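Long-range contact in sugar phosphate isomerase/epimerase (Parabacteroides distasonis, PDB 3OBE), which probably acts as an isomerase or epimerase on sugar substrates, though its own substrate is not established: residues Trp116-Ala124 / Ala155-Trp166. Sequence-based numbering, arbitrary orientation.
Sequences WKKATDIHA and AGEITKKAGILW
The indole of W116 carries two neighbours on the same face. This is packing in the outer layer of a TIM barrel. A155 CB sits over the five-membered ring in a CH-pi contact, 3.5 Å from its centroid. W166 meets the six-membered ring edge-on, with NE1 leading, 3.2 Å from W116 CH2. The planes stand at 83°, a T-shaped pair in which W166 gives the edge. W166 has A155 CB over one of its own faces and T159 CG2 at its edge. W166 gets there because chi1 (-168°) turns CG away from its own backbone N, and the ring reaches from strand 165-169 to W116.

Segments 116-124 and 155-160, parts of helices 109-126 and 142-160, run roughly the same way, their axes 31° apart. Strand 165-169 follows helix 142-160 as the next beta-alpha step of the barrel. The W116 side chain also touches M131 and Q133 of strand 130-133.

Further along, I158 CG2 packs against K117 CA and the aliphatic CG of K117. T120 presents two different branches. Its methyl CG2 presses on A162 CB at 3.4 Å, a tight carbon pair. Its OG1 lies against T159 CG2 but bonds back to W116 O, which also accepts a bond from T120 N, from the opposite face of its plane. I164 CD1 lies against the backbone at A124 N, 3.9 Å away.

Helix 142-160 ends in a Schellman motif, with G163 at positive phi as the C-prime residue. No hydrogen bond crosses between the segments. T159 OG1 donates within its own segment to I164 O at 2.7 Å, from above the carbonyl plane.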
loop_
_atom_site.group_PDB
_atom_site.type_symbol
_atom_site.label_atom_id
_atom_site.label_comp_id
_atom_site.label_asym_id
_atom_site.label_seq_id
_atom_site.Cartn_x
_atom_site.Cartn_y
_atom_site.Cartn_z
ATOM N N TRP A 116 7.846 -15.717 -2.530
ATOM C CA TRP A 116 6.807 -15.359 -1.547
ATOM C C TRP A 116 6.923 -16.160 -0.253
ATOM O O TRP A 116 6.612 -15.646 0.814
ATOM C CB TRP A 116 5.416 -15.441 -2.172
ATOM C CG TRP A 116 5.172 -14.316 -3.139
ATOM C CD1 TRP A 116 5.056 -14.394 -4.488
ATOM C CD2 TRP A 116 5.097 -12.917 -2.823
ATOM N NE1 TRP A 116 4.905 -13.156 -5.043
ATOM C CE2 TRP A 116 4.920 -12.221 -4.044
ATOM C CE3 TRP A 116 5.141 -12.182 -1.641
ATOM C CZ2 TRP A 116 4.780 -10.837 -4.093
ATOM C CZ3 TRP A 116 5.048 -10.834 -1.691
ATOM C CH2 TRP A 116 4.885 -10.150 -2.927
ATOM N N LYS A 117 7.363 -17.423 -0.350
ATOM C CA LYS A 117 7.553 -18.249 0.857
ATOM C C LYS A 117 8.643 -17.623 1.742
ATOM O O LYS A 117 8.470 -17.428 2.962
ATOM C CB LYS A 117 7.880 -19.701 0.500
ATOM C CG LYS A 117 6.745 -20.501 -0.004
ATOM C CD LYS A 117 7.244 -21.867 -0.487
ATOM C CE LYS A 117 6.102 -22.775 -0.936
ATOM N NZ LYS A 117 6.598 -24.174 -1.116
ATOM N N LYS A 118 9.782 -17.301 1.150
ATOM C CA LYS A 118 10.856 -16.743 1.945
ATOM C C LYS A 118 10.481 -15.390 2.510
ATOM O O LYS A 118 10.721 -15.093 3.720
ATOM C CB LYS A 118 12.151 -16.654 1.117
ATOM C CG LYS A 118 13.256 -15.961 1.846
ATOM C CD LYS A 118 14.594 -16.060 1.098
ATOM C CE LYS A 118 15.737 -15.455 1.917
ATOM N NZ LYS A 118 15.885 -16.130 3.230
ATOM N N ALA A 119 9.852 -14.562 1.667
ATOM C CA ALA A 119 9.437 -13.245 2.105
ATOM C C ALA A 119 8.442 -13.348 3.261
ATOM O O ALA A 119 8.520 -12.546 4.182
ATOM C CB ALA A 119 8.835 -12.420 0.964
ATOM N N THR A 120 7.543 -14.340 3.222
ATOM C CA THR A 120 6.537 -14.495 4.284
ATOM C C THR A 120 7.226 -14.848 5.605
ATOM O O THR A 120 6.894 -14.276 6.650
ATOM C CB THR A 120 5.508 -15.560 3.907
ATOM O OG1 THR A 120 4.824 -15.133 2.698
ATOM C CG2 THR A 120 4.533 -15.840 5.070
ATOM N N ASP A 121 8.205 -15.747 5.549
ATOM C CA ASP A 121 8.934 -16.150 6.766
ATOM C C ASP A 121 9.560 -14.905 7.436
ATOM O O ASP A 121 9.520 -14.720 8.664
ATOM C CB ASP A 121 9.978 -17.200 6.433
ATOM C CG ASP A 121 9.370 -18.575 6.119
ATOM O OD1 ASP A 121 8.196 -18.850 6.454
ATOM O OD2 ASP A 121 10.094 -19.381 5.527
ATOM N N ILE A 122 10.153 -14.044 6.620
ATOM C CA ILE A 122 10.824 -12.824 7.121
ATOM C C ILE A 122 9.801 -11.839 7.648
ATOM O O ILE A 122 9.994 -11.240 8.693
ATOM C CB ILE A 122 11.673 -12.170 6.019
ATOM C CG1 ILE A 122 12.858 -13.075 5.638
ATOM C CG2 ILE A 122 12.121 -10.720 6.394
ATOM C CD1 ILE A 122 13.923 -13.211 6.713
ATOM N N HIS A 123 8.675 -11.709 6.956
ATOM C CA HIS A 123 7.680 -10.727 7.348
ATOM C C HIS A 123 6.869 -11.213 8.544
ATOM O O HIS A 123 6.338 -10.379 9.312
ATOM C CB HIS A 123 6.756 -10.352 6.168
ATOM C CG HIS A 123 7.383 -9.391 5.193
ATOM N ND1 HIS A 123 8.359 -9.791 4.298
ATOM C CD2 HIS A 123 7.228 -8.054 5.016
ATOM C CE1 HIS A 123 8.753 -8.740 3.599
ATOM N NE2 HIS A 123 8.068 -7.679 3.992
ATOM N N ALA A 124 6.800 -12.526 8.761
ATOM C CA ALA A 124 6.169 -13.045 10.001
ATOM C C ALA A 124 7.021 -12.615 11.197
ATOM O O ALA A 124 6.515 -12.162 12.255
ATOM C CB ALA A 124 5.981 -14.566 9.909
ATOM N N ALA A 155 0.640 -16.480 -4.318
ATOM C CA ALA A 155 1.320 -15.667 -3.301
ATOM C C ALA A 155 0.450 -15.500 -2.065
ATOM O O ALA A 155 0.925 -15.630 -0.918
ATOM C CB ALA A 155 1.673 -14.318 -3.874
ATOM N N GLY A 156 -0.825 -15.195 -2.283
ATOM C CA GLY A 156 -1.737 -14.971 -1.170
ATOM C C GLY A 156 -2.009 -16.208 -0.349
ATOM O O GLY A 156 -2.201 -16.128 0.860
ATOM N N GLU A 157 -2.041 -17.361 -0.991
ATOM C CA GLU A 157 -2.244 -18.586 -0.238
ATOM C C GLU A 157 -1.056 -18.780 0.689
ATOM O O GLU A 157 -1.198 -19.138 1.853
ATOM C CB GLU A 157 -2.412 -19.812 -1.146
ATOM C CG GLU A 157 -2.591 -21.109 -0.335
ATOM C CD GLU A 157 -3.118 -22.288 -1.149
ATOM O OE1 GLU A 157 -3.307 -22.125 -2.380
ATOM O OE2 GLU A 157 -3.324 -23.370 -0.545
ATOM N N ILE A 158 0.118 -18.485 0.173
ATOM C CA ILE A 158 1.353 -18.643 0.923
ATOM C C ILE A 158 1.397 -17.698 2.130
ATOM O O ILE A 158 1.745 -18.135 3.223
ATOM C CB ILE A 158 2.597 -18.435 -0.034
ATOM C CG1 ILE A 158 2.806 -19.676 -0.882
ATOM C CG2 ILE A 158 3.909 -18.193 0.781
ATOM C CD1 ILE A 158 3.663 -19.405 -2.173
ATOM N N THR A 159 1.051 -16.417 1.928
ATOM C CA THR A 159 1.109 -15.480 3.014
ATOM C C THR A 159 0.064 -15.835 4.083
ATOM O O THR A 159 0.314 -15.647 5.289
ATOM C CB THR A 159 0.981 -13.974 2.598
ATOM O OG1 THR A 159 -0.361 -13.640 2.194
ATOM C CG2 THR A 159 1.993 -13.547 1.517
ATOM N N LYS A 160 -1.090 -16.321 3.643
ATOM C CA LYS A 160 -2.211 -16.615 4.555
ATOM C C LYS A 160 -1.879 -17.715 5.555
ATOM O O LYS A 160 -2.442 -17.760 6.649
ATOM C CB LYS A 160 -3.434 -17.005 3.721
ATOM C CG LYS A 160 -4.665 -17.422 4.463
ATOM C CD LYS A 160 -5.884 -17.463 3.535
ATOM C CE LYS A 160 -6.013 -18.765 2.807
ATOM N NZ LYS A 160 -6.585 -18.464 1.519
ATOM N N LYS A 161 -0.944 -18.585 5.198
ATOM C CA LYS A 161 -0.423 -19.618 6.096
ATOM C C LYS A 161 0.183 -19.050 7.359
ATOM O O LYS A 161 0.182 -19.691 8.383
ATOM C CB LYS A 161 0.636 -20.467 5.363
ATOM C CG LYS A 161 0.058 -21.306 4.245
ATOM C CD LYS A 161 1.046 -22.398 3.763
ATOM C CE LYS A 161 0.588 -23.100 2.453
ATOM N NZ LYS A 161 1.753 -23.434 1.530
ATOM N N ALA A 162 0.748 -17.850 7.248
ATOM C CA ALA A 162 1.330 -17.114 8.351
ATOM C C ALA A 162 0.347 -16.113 8.923
ATOM O O ALA A 162 0.736 -15.301 9.762
ATOM C CB ALA A 162 2.616 -16.344 7.857
ATOM N N GLY A 163 -0.903 -16.109 8.454
ATOM C CA GLY A 163 -1.875 -15.131 8.932
ATOM C C GLY A 163 -1.675 -13.713 8.428
ATOM O O GLY A 163 -2.107 -12.777 9.068
ATOM N N ILE A 164 -1.024 -13.574 7.283
ATOM C CA ILE A 164 -0.730 -12.307 6.666
ATOM C C ILE A 164 -1.534 -12.184 5.357
ATOM O O ILE A 164 -1.600 -13.114 4.544
ATOM C CB ILE A 164 0.758 -12.184 6.337
ATOM C CG1 ILE A 164 1.554 -12.267 7.613
ATOM C CG2 ILE A 164 1.041 -10.910 5.532
ATOM C CD1 ILE A 164 3.094 -12.449 7.420
ATOM N N LEU A 165 -2.081 -10.996 5.140
ATOM C CA LEU A 165 -2.905 -10.707 3.956
ATOM C C LEU A 165 -2.021 -10.246 2.821
ATOM O O LEU A 165 -1.320 -9.244 2.959
ATOM C CB LEU A 165 -3.893 -9.602 4.237
ATOM C CG LEU A 165 -4.947 -9.872 5.312
ATOM C CD1 LEU A 165 -5.726 -8.584 5.574
ATOM C CD2 LEU A 165 -5.889 -11.015 4.911
ATOM N N TRP A 166 -2.091 -10.928 1.698
ATOM C CA TRP A 166 -1.421 -10.469 0.481
ATOM C C TRP A 166 -2.326 -9.500 -0.241
ATOM O O TRP A 166 -3.508 -9.775 -0.422
ATOM C CB TRP A 166 -1.063 -11.652 -0.415
ATOM C CG TRP A 166 -0.126 -11.292 -1.526
ATOM C CD1 TRP A 166 1.223 -11.435 -1.499
ATOM C CD2 TRP A 166 -0.442 -10.708 -2.804
ATOM N NE1 TRP A 166 1.776 -10.988 -2.668
ATOM C CE2 TRP A 166 0.777 -10.568 -3.507
ATOM C CE3 TRP A 166 -1.627 -10.321 -3.439
ATOM C CZ2 TRP A 166 0.843 -10.003 -4.778
ATOM C CZ3 TRP A 166 -1.556 -9.815 -4.696
ATOM C CH2 TRP A 166 -0.344 -9.630 -5.350
#